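Local coordinates for putative sesquiterpene cyclase (Kitasatospora setae, PDB 4MC3), which catalyses the magnesium-dependent 1,11-cyclisation of (2E,6E)-farnesyl diphosphate with water to (2Z,6E)-hedycaryol, releasing diphosphate, at residues V179-L184 against L215-V220; M206-R211 against L265-Q270; E244-S249 against V254-V259. All coordinates share one frame; numbering follows the deposited sequence.

Interaction 1 of 3, residues V179-L184 against L215-V220; sequences VGMPWL and LHIALV. With 28U ((3R,6E)-3,7,11-trimethyldodeca-1,6,10-trien-3-ol), chain B.
The nerolidol pocket of this class I cyclase is walled here by V179 and M181, at a break between helix 168-178 and helix 181-188, and by I217 of helix 204-225, with A218 packed behind V179. V179 CG2, trans to the main-chain nitrogen, enters the notch between two neighbours: V179 CG2 lies 3.8 Å from A218 CB and about as close to I217 CG2. The same methyl reaches the ligand, 3.7 Å from C2 of 28U. M181 crosses I217 at about a right angle, its CG 3.8 Å from I217 CD1 and its sulfur next to that methyl. Bends at chi2 (-35°) and chi3 (115°) turn the chain so that M181 CE ends 4.0 Å from 28U C4. I217 reaches C4 too: its CG2 methyl lies 3.6 Å away, so M181 and I217 both touch the methyl on the carbinol carbon.

The helix break is a feature of the all-helical terpene cyclase fold. G180, just past the end of helix 168-178, has positive phi (85°) and is the N-cap of helix 181-188; a beta carbon there would also lie only 3.2 Å from 28U C12. G180 O sits above the rim of the W183 indole, whose CZ2 approaches 28U C11 obliquely at 4.1 Å. F146 and F149 meet W183 edge-to-face; F149 is important for stabilising the cation at C-11. On the other side of the contact, A218 O accepts a weak hydrogen bond from R175, a probable substrate-binding residue.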
ATOM      1  N   VAL A 179      -0.768  -4.334  -3.410  1.00 16.69           N
ATOM      2  CA  VAL A 179      -1.080  -2.917  -3.589  1.00 16.47           C
ATOM      3  C   VAL A 179      -0.241  -2.047  -2.652  1.00 16.58           C
ATOM      4  O   VAL A 179      -0.213  -0.843  -2.818  1.00 20.76           O
ATOM      5  CB  VAL A 179      -2.621  -2.707  -3.431  1.00 18.13           C
ATOM      6  CG1 VAL A 179      -3.086  -2.843  -1.997  1.00 17.02           C
ATOM      7  CG2 VAL A 179      -3.057  -1.391  -4.031  1.00 21.06           C
ATOM      8  N   GLY A 180       0.340  -2.645  -1.628  1.00 16.82           N
ATOM      9  CA  GLY A 180       1.262  -1.926  -0.735  1.00 17.50           C
ATOM     10  C   GLY A 180       0.666  -1.158   0.402  1.00 15.70           C
ATOM     11  O   GLY A 180       1.372  -0.753   1.347  1.00 15.10           O
ATOM     12  N   MET A 181      -0.648  -0.976   0.341  1.00 14.97           N
ATOM     13  CA  MET A 181      -1.383  -0.235   1.360  1.00 15.84           C
ATOM     14  C   MET A 181      -0.955  -0.569   2.788  1.00 15.62           C
ATOM     15  O   MET A 181      -0.614   0.326   3.559  1.00 16.45           O
ATOM     16  CB  MET A 181      -2.888  -0.465   1.201  1.00 18.18           C
ATOM     17  CG  MET A 181      -3.580   0.556   0.312  1.00 19.59           C
ATOM     18  SD  MET A 181      -2.864   2.204   0.457  1.00 33.45           S
ATOM     19  CE  MET A 181      -2.190   2.425  -1.189  1.00 13.56           C
ATOM     20  N   PRO A 182      -0.981  -1.851   3.146  1.00 15.57           N
ATOM     21  CA  PRO A 182      -0.710  -2.239   4.548  1.00 15.81           C
ATOM     22  C   PRO A 182       0.596  -1.615   5.109  1.00 15.42           C
ATOM     23  O   PRO A 182       0.568  -1.029   6.206  1.00 16.60           O
ATOM     24  CB  PRO A 182      -0.691  -3.745   4.494  1.00 17.65           C
ATOM     25  CG  PRO A 182      -1.725  -4.038   3.449  1.00 17.74           C
ATOM     26  CD  PRO A 182      -1.380  -3.043   2.367  1.00 15.92           C
ATOM     27  N   TRP A 183       1.706  -1.726   4.402  1.00 14.90           N
ATOM     28  CA  TRP A 183       2.940  -1.110   4.897  1.00 14.92           C
ATOM     29  C   TRP A 183       2.964   0.390   4.762  1.00 14.22           C
ATOM     30  O   TRP A 183       3.527   1.119   5.598  1.00 14.65           O
ATOM     31  CB  TRP A 183       4.207  -1.748   4.312  1.00 16.10           C
ATOM     32  CG  TRP A 183       4.433  -1.622   2.875  1.00 14.75           C
ATOM     33  CD1 TRP A 183       4.159  -2.555   1.949  1.00 16.43           C
ATOM     34  CD2 TRP A 183       5.017  -0.525   2.193  1.00 16.11           C
ATOM     35  NE1 TRP A 183       4.521  -2.104   0.705  1.00 16.13           N
ATOM     36  CE2 TRP A 183       5.034  -0.837   0.829  1.00 16.39           C
ATOM     37  CE3 TRP A 183       5.506   0.745   2.609  1.00 15.95           C
ATOM     38  CZ2 TRP A 183       5.563   0.038  -0.130  1.00 17.22           C
ATOM     39  CZ3 TRP A 183       6.028   1.600   1.618  1.00 16.04           C
ATOM     40  CH2 TRP A 183       6.031   1.250   0.293  1.00 19.55           C
ATOM     41  N   LEU A 184       2.288   0.920   3.722  1.00 14.76           N
ATOM     42  CA  LEU A 184       2.154   2.358   3.606  1.00 15.57           C
ATOM     43  C   LEU A 184       1.481   2.965   4.791  1.00 13.78           C
ATOM     44  O   LEU A 184       1.878   3.983   5.381  1.00 15.60           O
ATOM     45  CB  LEU A 184       1.454   2.764   2.278  1.00 16.17           C
ATOM     46  CG  LEU A 184       2.289   2.464   1.058  1.00 16.79           C
ATOM     47  CD1 LEU A 184       1.424   2.473  -0.207  1.00 18.24           C
ATOM     48  CD2 LEU A 184       3.367   3.536   0.859  1.00 17.29           C
ATOM     49  N   LEU A 215      -8.300  -3.380  -0.554  1.00 16.77           N
ATOM     50  CA  LEU A 215      -8.965  -4.014  -1.678  1.00 18.25           C
ATOM     51  C   LEU A 215      -9.781  -3.022  -2.493  1.00 18.81           C
ATOM     52  O   LEU A 215      -9.816  -3.137  -3.723  1.00 19.34           O
ATOM     53  CB  LEU A 215      -9.810  -5.203  -1.253  1.00 18.82           C
ATOM     54  CG  LEU A 215      -8.982  -6.436  -0.827  1.00 19.76           C
ATOM     55  CD1 LEU A 215      -9.940  -7.548  -0.401  1.00 22.41           C
ATOM     56  CD2 LEU A 215      -7.941  -6.933  -1.871  1.00 21.08           C
ATOM     57  N   HIS A 216     -10.380  -2.030  -1.864  1.00 19.94           N
ATOM     58  CA  HIS A 216     -11.081  -0.994  -2.643  1.00 20.45           C
ATOM     59  C   HIS A 216     -10.121  -0.313  -3.617  1.00 18.66           C
ATOM     60  O   HIS A 216     -10.351  -0.228  -4.831  1.00 20.92           O
ATOM     61  CB  HIS A 216     -11.686   0.040  -1.728  1.00 19.59           C
ATOM     62  CG  HIS A 216     -12.491   1.084  -2.427  1.00 21.63           C
ATOM     63  ND1 HIS A 216     -11.925   2.128  -3.119  1.00 21.48           N
ATOM     64  CD2 HIS A 216     -13.839   1.231  -2.550  1.00 24.36           C
ATOM     65  CE1 HIS A 216     -12.895   2.896  -3.620  1.00 23.11           C
ATOM     66  NE2 HIS A 216     -14.058   2.378  -3.283  1.00 24.76           N
ATOM     67  N   ILE A 217      -8.961   0.123  -3.088  1.00 18.54           N
ATOM     68  CA  ILE A 217      -7.936   0.787  -3.825  1.00 19.67           C
ATOM     69  C   ILE A 217      -7.418  -0.109  -4.911  1.00 18.64           C
ATOM     70  O   ILE A 217      -7.198   0.322  -6.056  1.00 21.12           O
ATOM     71  CB  ILE A 217      -6.834   1.258  -2.833  1.00 19.13           C
ATOM     72  CG1 ILE A 217      -7.397   2.360  -1.922  1.00 20.27           C
ATOM     73  CG2 ILE A 217      -5.599   1.701  -3.538  1.00 19.59           C
ATOM     74  CD1 ILE A 217      -6.562   2.657  -0.691  1.00 19.79           C
ATOM     75  N   ALA A 218      -7.097  -1.355  -4.569  1.00 17.95           N
ATOM     76  CA  ALA A 218      -6.536  -2.283  -5.552  1.00 18.98           C
ATOM     77  C   ALA A 218      -7.478  -2.640  -6.661  1.00 18.95           C
ATOM     78  O   ALA A 218      -7.038  -2.743  -7.834  1.00 20.21           O
ATOM     79  CB  ALA A 218      -6.070  -3.550  -4.894  1.00 18.19           C
ATOM     80  N   LEU A 219      -8.755  -2.820  -6.339  1.00 19.55           N
ATOM     81  CA  LEU A 219      -9.730  -3.215  -7.340  1.00 20.17           C
ATOM     82  C   LEU A 219     -10.014  -2.042  -8.296  1.00 21.60           C
ATOM     83  O   LEU A 219     -10.197  -2.248  -9.508  1.00 22.75           O
ATOM     84  CB  LEU A 219     -11.009  -3.706  -6.688  1.00 19.22           C
ATOM     85  CG  LEU A 219     -10.887  -5.064  -6.017  1.00 21.36           C
ATOM     86  CD1 LEU A 219     -12.034  -5.332  -5.094  1.00 23.10           C
ATOM     87  CD2 LEU A 219     -10.748  -6.180  -7.039  1.00 23.41           C
ATOM     88  N   VAL A 220     -10.048  -0.825  -7.751  1.00 22.59           N
ATOM     89  CA  VAL A 220     -10.180   0.358  -8.619  1.00 22.90           C
ATOM     90  C   VAL A 220      -8.958   0.408  -9.543  1.00 24.02           C
ATOM     91  O   VAL A 220      -9.108   0.614 -10.763  1.00 26.72           O
ATOM     92  CB  VAL A 220     -10.361   1.644  -7.783  1.00 24.53           C
ATOM     93  CG1 VAL A 220     -10.127   2.902  -8.628  1.00 28.68           C
ATOM     94  CG2 VAL A 220     -11.718   1.601  -7.132  1.00 26.27           C
TER
HETATM   95  C4  28U B 401      -2.515   2.674  -5.146  1.00 53.33           C
HETATM   96  C5  28U B 401      -0.243   3.729  -5.517  1.00 68.26           C
HETATM   97  C6  28U B 401       0.492   4.012  -4.220  1.00 67.65           C
HETATM   98  C7  28U B 401       1.982   3.902  -4.073  1.00 73.52           C
HETATM   99  C8  28U B 401       2.874   3.212  -4.835  1.00 79.29           C
HETATM  100  C10 28U B 401       2.569   2.523  -6.141  1.00 79.34           C
HETATM  101  C13 28U B 401       3.492  -0.509  -5.591  1.00 67.65           C
HETATM  102  C15 28U B 401       2.453  -1.069  -6.543  1.00 75.54           C
HETATM  103  O16 28U B 401      -1.213   2.008  -7.007  1.00 82.13           O
HETATM  104  C3  28U B 401      -1.066   2.387  -5.617  1.00 59.38           C
HETATM  105  C2  28U B 401      -0.520   1.207  -4.796  1.00 52.57           C
HETATM  106  C1  28U B 401       0.720   0.716  -5.053  1.00 68.25           C
HETATM  107  C9  28U B 401       4.076   2.549  -4.182  1.00 65.02           C
HETATM  108  C11 28U B 401       3.717   1.160  -3.557  1.00 62.99           C
HETATM  109  C12 28U B 401       3.116   0.019  -4.394  1.00 64.10           C
HETATM  110  C14 28U B 401       4.793  -0.206  -6.312  1.00 76.42           C

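Interaction 2 of 3, residues M206-R211 against L265-Q270; sequences MNKLRR and LHTVLQ
K208 and T267 open the contact: the lysine of helix 204-225 runs fully extended across the threonine of helix 250-282, the two side chains at about a right angle. K208 CG lies anti to its backbone N (chi1 179°), which carries the chain out over the T267 methyl; K208 CG is 3.8 Å and K208 CE 3.7 Å from T267 CG2. T267 OG1 is bonded within its own helix, to A263 O. At the tip, K208 NZ comes within 3.2 Å of Q270 NE2; both are donors, and both are served by E274, whose OE1 forms a salt bridge with the lysine while its OE2 accepts from the glutamine amide. Replacing K208 by an alanine would probably leave E274 OE1 without its cationic mate and strip the aliphatic cover from the T267 methyl. L209, next in sequence, makes the buried part. Of its two branches CD1 does the touching, 3.6 Å from V268 CG1 and 4.2 Å from each of V268 CB and V268 CG2. A296 and V299 of helix 286-309 also pack on L209, tying a third helix to the pair. The local axes approach to 8.6 Å with their directions 151° apart, a roughly antiparallel pair of close-packed helices with a buried apolar seam (L209, V268) and a polar outer edge (K208, Q270), part of the all-helical class I terpene cyclase bundle.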
ATOM      1  N   MET A 206      -9.948  -3.138  12.988  1.00 25.74           N
ATOM      2  CA  MET A 206      -8.839  -2.506  12.252  1.00 26.31           C
ATOM      3  C   MET A 206      -8.372  -3.427  11.127  1.00 23.55           C
ATOM      4  O   MET A 206      -8.039  -2.963  10.020  1.00 23.71           O
ATOM      5  CB  MET A 206      -7.686  -2.152  13.157  1.00 27.40           C
ATOM      6  CG  MET A 206      -6.692  -1.159  12.553  1.00 26.51           C
ATOM      7  SD  MET A 206      -7.460   0.468  12.350  1.00 27.67           S
ATOM      8  CE  MET A 206      -6.975   1.342  13.821  1.00 25.35           C
ATOM      9  N   ASN A 207      -8.313  -4.718  11.382  1.00 23.51           N
ATOM     10  CA  ASN A 207      -7.933  -5.660  10.328  1.00 25.41           C
ATOM     11  C   ASN A 207      -8.928  -5.628   9.175  1.00 24.07           C
ATOM     12  O   ASN A 207      -8.539  -5.695   8.006  1.00 23.33           O
ATOM     13  CB  ASN A 207      -7.793  -7.099  10.881  1.00 26.52           C
ATOM     14  CG  ASN A 207      -6.629  -7.277  11.838  1.00 28.50           C
ATOM     15  OD1 ASN A 207      -5.658  -6.535  11.867  1.00 30.45           O
ATOM     16  ND2 ASN A 207      -6.718  -8.342  12.616  1.00 31.63           N
ATOM     17  N   LYS A 208     -10.212  -5.526   9.497  1.00 24.68           N
ATOM     18  CA  LYS A 208     -11.282  -5.499   8.525  1.00 24.36           C
ATOM     19  C   LYS A 208     -11.179  -4.246   7.704  1.00 21.92           C
ATOM     20  O   LYS A 208     -11.390  -4.252   6.460  1.00 22.35           O
ATOM     21  CB  LYS A 208     -12.619  -5.582   9.257  1.00 27.30           C
ATOM     22  CG  LYS A 208     -13.892  -5.534   8.400  1.00 31.42           C
ATOM     23  CD  LYS A 208     -15.096  -5.730   9.326  1.00 32.68           C
ATOM     24  CE  LYS A 208     -16.412  -5.497   8.611  1.00 36.46           C
ATOM     25  NZ  LYS A 208     -17.599  -5.848   9.450  1.00 38.19           N
ATOM     26  N   LEU A 209     -10.920  -3.131   8.385  1.00 22.94           N
ATOM     27  CA  LEU A 209     -10.743  -1.836   7.698  1.00 22.52           C
ATOM     28  C   LEU A 209      -9.546  -1.858   6.747  1.00 18.79           C
ATOM     29  O   LEU A 209      -9.652  -1.356   5.604  1.00 22.11           O
ATOM     30  CB  LEU A 209     -10.531  -0.730   8.771  1.00 24.66           C
ATOM     31  CG  LEU A 209     -10.260   0.692   8.253  1.00 25.36           C
ATOM     32  CD1 LEU A 209     -11.385   1.218   7.401  1.00 26.30           C
ATOM     33  CD2 LEU A 209      -9.996   1.614   9.438  1.00 29.39           C
ATOM     34  N   ARG A 210      -8.430  -2.364   7.242  1.00 20.28           N
ATOM     35  CA  ARG A 210      -7.179  -2.406   6.471  1.00 19.55           C
ATOM     36  C   ARG A 210      -7.408  -3.256   5.193  1.00 18.40           C
ATOM     37  O   ARG A 210      -7.046  -2.843   4.100  1.00 19.10           O
ATOM     38  CB  ARG A 210      -6.054  -3.010   7.324  1.00 20.56           C
ATOM     39  CG  ARG A 210      -4.695  -3.203   6.666  1.00 21.70           C
ATOM     40  CD  ARG A 210      -3.634  -3.838   7.559  1.00 23.46           C
ATOM     41  NE  ARG A 210      -3.411  -2.977   8.706  1.00 22.73           N
ATOM     42  CZ  ARG A 210      -3.758  -3.231   9.990  1.00 25.22           C
ATOM     43  NH1 ARG A 210      -4.255  -4.373  10.376  1.00 27.24           N
ATOM     44  NH2 ARG A 210      -3.548  -2.283  10.901  1.00 25.16           N
ATOM     45  N   ARG A 211      -7.994  -4.430   5.328  1.00 18.75           N
ATOM     46  CA  ARG A 211      -8.236  -5.290   4.178  1.00 18.21           C
ATOM     47  C   ARG A 211      -9.187  -4.667   3.193  1.00 18.01           C
ATOM     48  O   ARG A 211      -8.906  -4.618   1.969  1.00 18.77           O
ATOM     49  CB  ARG A 211      -8.741  -6.679   4.617  1.00 21.38           C
ATOM     50  CG  ARG A 211      -9.178  -7.521   3.406  1.00 22.39           C
ATOM     51  CD  ARG A 211      -9.625  -8.911   3.838  1.00 27.73           C
ATOM     52  NE  ARG A 211     -10.264  -9.570   2.708  1.00 28.95           N
ATOM     53  CZ  ARG A 211      -9.762 -10.549   1.961  1.00 29.86           C
ATOM     54  NH1 ARG A 211      -8.578 -11.070   2.187  1.00 32.46           N
ATOM     55  NH2 ARG A 211     -10.521 -11.026   0.982  1.00 32.72           N
ATOM     56  N   LEU A 265     -16.228  -0.657  -0.017  1.00 24.34           N
ATOM     57  CA  LEU A 265     -16.614   0.625   0.554  1.00 24.77           C
ATOM     58  C   LEU A 265     -17.522   0.469   1.758  1.00 28.55           C
ATOM     59  O   LEU A 265     -17.283   1.092   2.807  1.00 27.83           O
ATOM     60  CB  LEU A 265     -17.250   1.560  -0.464  1.00 26.12           C
ATOM     61  CG  LEU A 265     -17.786   2.852   0.146  1.00 27.54           C
ATOM     62  CD1 LEU A 265     -16.702   3.696   0.810  1.00 28.01           C
ATOM     63  CD2 LEU A 265     -18.513   3.598  -0.977  1.00 30.95           C
ATOM     64  N   HIS A 266     -18.574  -0.326   1.605  1.00 27.78           N
ATOM     65  CA  HIS A 266     -19.503  -0.511   2.704  1.00 32.32           C
ATOM     66  C   HIS A 266     -18.879  -1.252   3.880  1.00 27.59           C
ATOM     67  O   HIS A 266     -19.174  -0.942   5.028  1.00 32.58           O
ATOM     68  CB  HIS A 266     -20.795  -1.125   2.199  1.00 35.69           C
ATOM     69  CG  HIS A 266     -21.609  -0.144   1.400  1.00 40.07           C
ATOM     70  ND1 HIS A 266     -22.373   0.836   1.995  1.00 48.36           N
ATOM     71  CD2 HIS A 266     -21.699   0.070   0.065  1.00 51.40           C
ATOM     72  CE1 HIS A 266     -22.940   1.579   1.061  1.00 61.91           C
ATOM     73  NE2 HIS A 266     -22.544   1.137  -0.119  1.00 60.01           N
ATOM     74  N   THR A 267     -17.911  -2.138   3.597  1.00 30.39           N
ATOM     75  CA  THR A 267     -17.129  -2.784   4.630  1.00 27.56           C
ATOM     76  C   THR A 267     -16.219  -1.774   5.382  1.00 27.48           C
ATOM     77  O   THR A 267     -16.056  -1.876   6.613  1.00 28.18           O
ATOM     78  CB  THR A 267     -16.312  -3.951   4.036  1.00 27.04           C
ATOM     79  OG1 THR A 267     -17.207  -4.893   3.408  1.00 27.84           O
ATOM     80  CG2 THR A 267     -15.551  -4.675   5.076  1.00 26.95           C
ATOM     81  N   VAL A 268     -15.632  -0.823   4.650  1.00 24.99           N
ATOM     82  CA  VAL A 268     -14.865   0.256   5.283  1.00 23.17           C
ATOM     83  C   VAL A 268     -15.752   1.069   6.238  1.00 28.50           C
ATOM     84  O   VAL A 268     -15.355   1.329   7.377  1.00 27.52           O
ATOM     85  CB  VAL A 268     -14.162   1.180   4.262  1.00 25.01           C
ATOM     86  CG1 VAL A 268     -13.705   2.490   4.896  1.00 24.84           C
ATOM     87  CG2 VAL A 268     -12.981   0.395   3.658  1.00 24.20           C
ATOM     88  N   LEU A 269     -16.945   1.430   5.758  1.00 27.94           N
ATOM     89  CA  LEU A 269     -17.894   2.260   6.537  1.00 31.31           C
ATOM     90  C   LEU A 269     -18.289   1.532   7.814  1.00 28.63           C
ATOM     91  O   LEU A 269     -18.234   2.090   8.933  1.00 32.77           O
ATOM     92  CB  LEU A 269     -19.103   2.638   5.688  1.00 33.07           C
ATOM     93  CG  LEU A 269     -18.858   3.686   4.600  1.00 33.64           C
ATOM     94  CD1 LEU A 269     -20.010   3.737   3.599  1.00 36.80           C
ATOM     95  CD2 LEU A 269     -18.593   5.059   5.215  1.00 32.98           C
ATOM     96  N   GLN A 270     -18.625   0.262   7.660  1.00 29.65           N
ATOM     97  CA  GLN A 270     -18.976  -0.588   8.806  1.00 31.66           C
ATOM     98  C   GLN A 270     -17.824  -0.750   9.781  1.00 33.64           C
ATOM     99  O   GLN A 270     -18.013  -0.629  10.981  1.00 36.48           O
ATOM    100  CB  GLN A 270     -19.443  -1.971   8.335  1.00 38.52           C
ATOM    101  CG  GLN A 270     -20.072  -2.820   9.446  1.00 54.89           C
ATOM    102  CD  GLN A 270     -20.432  -4.251   9.023  1.00 68.42           C
ATOM    103  OE1 GLN A 270     -20.496  -4.579   7.837  1.00 72.50           O
ATOM    104  NE2 GLN A 270     -20.668  -5.111  10.010  1.00 81.05           N
TER

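Interaction 3 of 3, residues E244-S249 against V254-V259; sequences EAQGCS and VDQVAV
Q246 and Q256 meet at the surface, across the short turn that links helix 238-246 to helix 250-282 in this all-helical terpene cyclase fold. G247 leaves the first helix with positive phi (66°), and two residues later S249 is the N-cap of the second, its side chain capping a backbone N just beyond it. S249 N is in turn hydrogen-bonded to E252 OE1, in the manner of a capping box.

Q256 can be followed outward from this second helix. Its CB points toward the incoming segment, and its side chain packs on I242 of helix 238-246. CG sits anti to the carbonyl carbon, and chi2 of 177° then extends the chain straight, delivering CD to the turn. There Q256 CD lies 3.7 Å from both Q246 OE1 and Q246 NE2, the two side chains arriving from opposite directions with their amide planes 32° apart. The amide ends come closer still: the modelled NE2 atoms of Q246 and Q256 are 2.9 Å apart and the OE1 atoms of the same two residues 3.0 Å. Either amide may be turned over in the model, so the pairing of oxygen and nitrogen remains unsettled. Both glutamines also touch a neighbouring molecule in the crystal. C248 comes in beside Q246, its SG 3.9 Å from the Q256 atom modelled as OE1.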
ATOM      1  N   GLU A 244     -12.271 -14.503 -17.500  1.00 29.61           N
ATOM      2  CA  GLU A 244     -11.742 -15.776 -17.990  1.00 36.23           C
ATOM      3  C   GLU A 244     -12.403 -16.980 -17.322  1.00 39.73           C
ATOM      4  O   GLU A 244     -12.520 -18.050 -17.918  1.00 39.81           O
ATOM      5  CB  GLU A 244     -10.217 -15.860 -17.809  1.00 40.62           C
ATOM      6  CG  GLU A 244      -9.411 -14.801 -18.562  1.00 41.14           C
ATOM      7  CD  GLU A 244      -8.983 -15.204 -19.956  1.00 64.75           C
ATOM      8  OE1 GLU A 244      -7.756 -15.305 -20.186  1.00 89.97           O
ATOM      9  OE2 GLU A 244      -9.864 -15.401 -20.821  1.00 74.65           O
ATOM     10  N   ALA A 245     -12.786 -16.822 -16.069  1.00 33.34           N
ATOM     11  CA  ALA A 245     -13.504 -17.870 -15.339  1.00 34.75           C
ATOM     12  C   ALA A 245     -14.923 -18.074 -15.867  1.00 34.72           C
ATOM     13  O   ALA A 245     -15.389 -19.229 -15.963  1.00 36.64           O
ATOM     14  CB  ALA A 245     -13.558 -17.518 -13.864  1.00 31.26           C
ATOM     15  N   GLN A 246     -15.603 -16.978 -16.221  1.00 35.35           N
ATOM     16  CA  GLN A 246     -17.045 -17.006 -16.541  1.00 37.87           C
ATOM     17  C   GLN A 246     -17.334 -17.070 -18.035  1.00 44.77           C
ATOM     18  O   GLN A 246     -18.446 -17.440 -18.426  1.00 50.00           O
ATOM     19  CB  GLN A 246     -17.759 -15.735 -16.073  1.00 41.78           C
ATOM     20  CG  GLN A 246     -18.067 -15.623 -14.596  1.00 39.38           C
ATOM     21  CD  GLN A 246     -18.967 -14.446 -14.270  1.00 36.24           C
ATOM     22  OE1 GLN A 246     -19.345 -13.658 -15.131  1.00 41.75           O
ATOM     23  NE2 GLN A 246     -19.300 -14.310 -12.999  1.00 40.85           N
ATOM     24  N   GLY A 247     -16.367 -16.658 -18.856  1.00 35.72           N
ATOM     25  CA  GLY A 247     -16.584 -16.415 -20.309  1.00 38.89           C
ATOM     26  C   GLY A 247     -17.521 -15.244 -20.612  1.00 41.68           C
ATOM     27  O   GLY A 247     -18.186 -15.228 -21.636  1.00 53.67           O
ATOM     28  N   CYS A 248     -17.539 -14.221 -19.750  1.00 39.56           N
ATOM     29  CA  CYS A 248     -18.459 -13.100 -19.927  1.00 42.45           C
ATOM     30  C   CYS A 248     -17.726 -12.017 -20.710  1.00 44.71           C
ATOM     31  O   CYS A 248     -16.549 -12.191 -21.046  1.00 46.81           O
ATOM     32  CB  CYS A 248     -18.952 -12.574 -18.565  1.00 41.21           C
ATOM     33  SG  CYS A 248     -17.674 -11.830 -17.508  1.00 38.11           S
ATOM     34  N   SER A 249     -18.422 -10.935 -21.032  1.00 41.52           N
ATOM     35  CA  SER A 249     -17.814  -9.805 -21.746  1.00 46.05           C
ATOM     36  C   SER A 249     -16.972  -8.972 -20.811  1.00 42.02           C
ATOM     37  O   SER A 249     -17.102  -9.095 -19.584  1.00 45.91           O
ATOM     38  CB  SER A 249     -18.873  -8.907 -22.377  1.00 49.81           C
ATOM     39  OG  SER A 249     -19.489  -8.047 -21.431  1.00 48.24           O
ATOM     40  N   VAL A 254     -16.112  -6.040 -15.672  1.00 32.58           N
ATOM     41  CA  VAL A 254     -15.923  -4.736 -15.045  1.00 31.77           C
ATOM     42  C   VAL A 254     -17.072  -4.417 -14.108  1.00 35.38           C
ATOM     43  O   VAL A 254     -16.858  -3.914 -12.978  1.00 32.72           O
ATOM     44  CB  VAL A 254     -15.744  -3.602 -16.084  1.00 35.12           C
ATOM     45  CG1 VAL A 254     -15.891  -2.217 -15.442  1.00 35.64           C
ATOM     46  CG2 VAL A 254     -14.382  -3.719 -16.740  1.00 38.64           C
ATOM     47  N   ASP A 255     -18.287  -4.661 -14.564  1.00 34.37           N
ATOM     48  CA  ASP A 255     -19.453  -4.332 -13.745  1.00 33.91           C
ATOM     49  C   ASP A 255     -19.470  -5.172 -12.470  1.00 35.07           C
ATOM     50  O   ASP A 255     -19.847  -4.703 -11.412  1.00 33.60           O
ATOM     51  CB  ASP A 255     -20.748  -4.533 -14.547  1.00 42.69           C
ATOM     52  CG  ASP A 255     -20.884  -3.568 -15.743  1.00 56.60           C
ATOM     53  OD1 ASP A 255     -20.089  -2.601 -15.843  1.00 52.29           O
ATOM     54  OD2 ASP A 255     -21.804  -3.773 -16.584  1.00 57.92           O
ATOM     55  N   GLN A 256     -19.040  -6.415 -12.572  1.00 33.09           N
ATOM     56  CA  GLN A 256     -18.926  -7.280 -11.416  1.00 30.56           C
ATOM     57  C   GLN A 256     -17.835  -6.831 -10.423  1.00 28.47           C
ATOM     58  O   GLN A 256     -18.019  -6.949  -9.201  1.00 29.22           O
ATOM     59  CB  GLN A 256     -18.725  -8.702 -11.864  1.00 31.97           C
ATOM     60  CG  GLN A 256     -19.997  -9.212 -12.554  1.00 39.27           C
ATOM     61  CD  GLN A 256     -19.849 -10.610 -13.092  1.00 43.17           C
ATOM     62  OE1 GLN A 256     -19.610 -10.815 -14.301  1.00 46.52           O
ATOM     63  NE2 GLN A 256     -19.934 -11.579 -12.201  1.00 38.91           N
ATOM     64  N   VAL A 257     -16.707  -6.348 -10.946  1.00 25.93           N
ATOM     65  CA  VAL A 257     -15.679  -5.766 -10.087  1.00 25.11           C
ATOM     66  C   VAL A 257     -16.229  -4.493  -9.391  1.00 27.45           C
ATOM     67  O   VAL A 257     -15.971  -4.291  -8.194  1.00 25.55           O
ATOM     68  CB  VAL A 257     -14.359  -5.511 -10.836  1.00 25.05           C
ATOM     69  CG1 VAL A 257     -13.394  -4.705  -9.971  1.00 25.29           C
ATOM     70  CG2 VAL A 257     -13.738  -6.823 -11.284  1.00 26.63           C
ATOM     71  N   ALA A 258     -17.006  -3.671 -10.112  1.00 27.85           N
ATOM     72  CA  ALA A 258     -17.655  -2.488  -9.504  1.00 29.24           C
ATOM     73  C   ALA A 258     -18.533  -2.888  -8.315  1.00 29.94           C
ATOM     74  O   ALA A 258     -18.586  -2.193  -7.295  1.00 30.64           O
ATOM     75  CB  ALA A 258     -18.482  -1.719 -10.540  1.00 34.65           C
ATOM     76  N   VAL A 259     -19.224  -4.016  -8.410  1.00 29.81           N
ATOM     77  CA  VAL A 259     -20.048  -4.482  -7.286  1.00 31.44           C
ATOM     78  C   VAL A 259     -19.150  -4.860  -6.085  1.00 33.95           C
ATOM     79  O   VAL A 259     -19.429  -4.559  -4.908  1.00 31.23           O
ATOM     80  CB  VAL A 259     -20.924  -5.667  -7.716  1.00 38.35           C
ATOM     81  CG1 VAL A 259     -21.560  -6.355  -6.516  1.00 38.02           C
ATOM     82  CG2 VAL A 259     -21.979  -5.200  -8.721  1.00 39.63           C
TER

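Interactions 1 and 2 both use helix 204-225, and their centres are 12 Å apart; H216 CD2 packs 4.0 Å from L265 N, and P182 CB 4.2 Å from R210 CD. Helix 250-282 in turn carries one side of interactions 2 and 3, whose centres lie 23 Å apart without touching. Interaction 3 touches interaction 1 where L219 O packs 4.1 Å from V257 CG1. Only interaction 1 holds pocket residues (V179, M181, I217); its A218 side chain is also about 5 Å from that of N221, a probable magnesium ligand. The side chain of V268, in interaction 2, is about 14 Å from the bound 28U, and interaction 3 is peripheral.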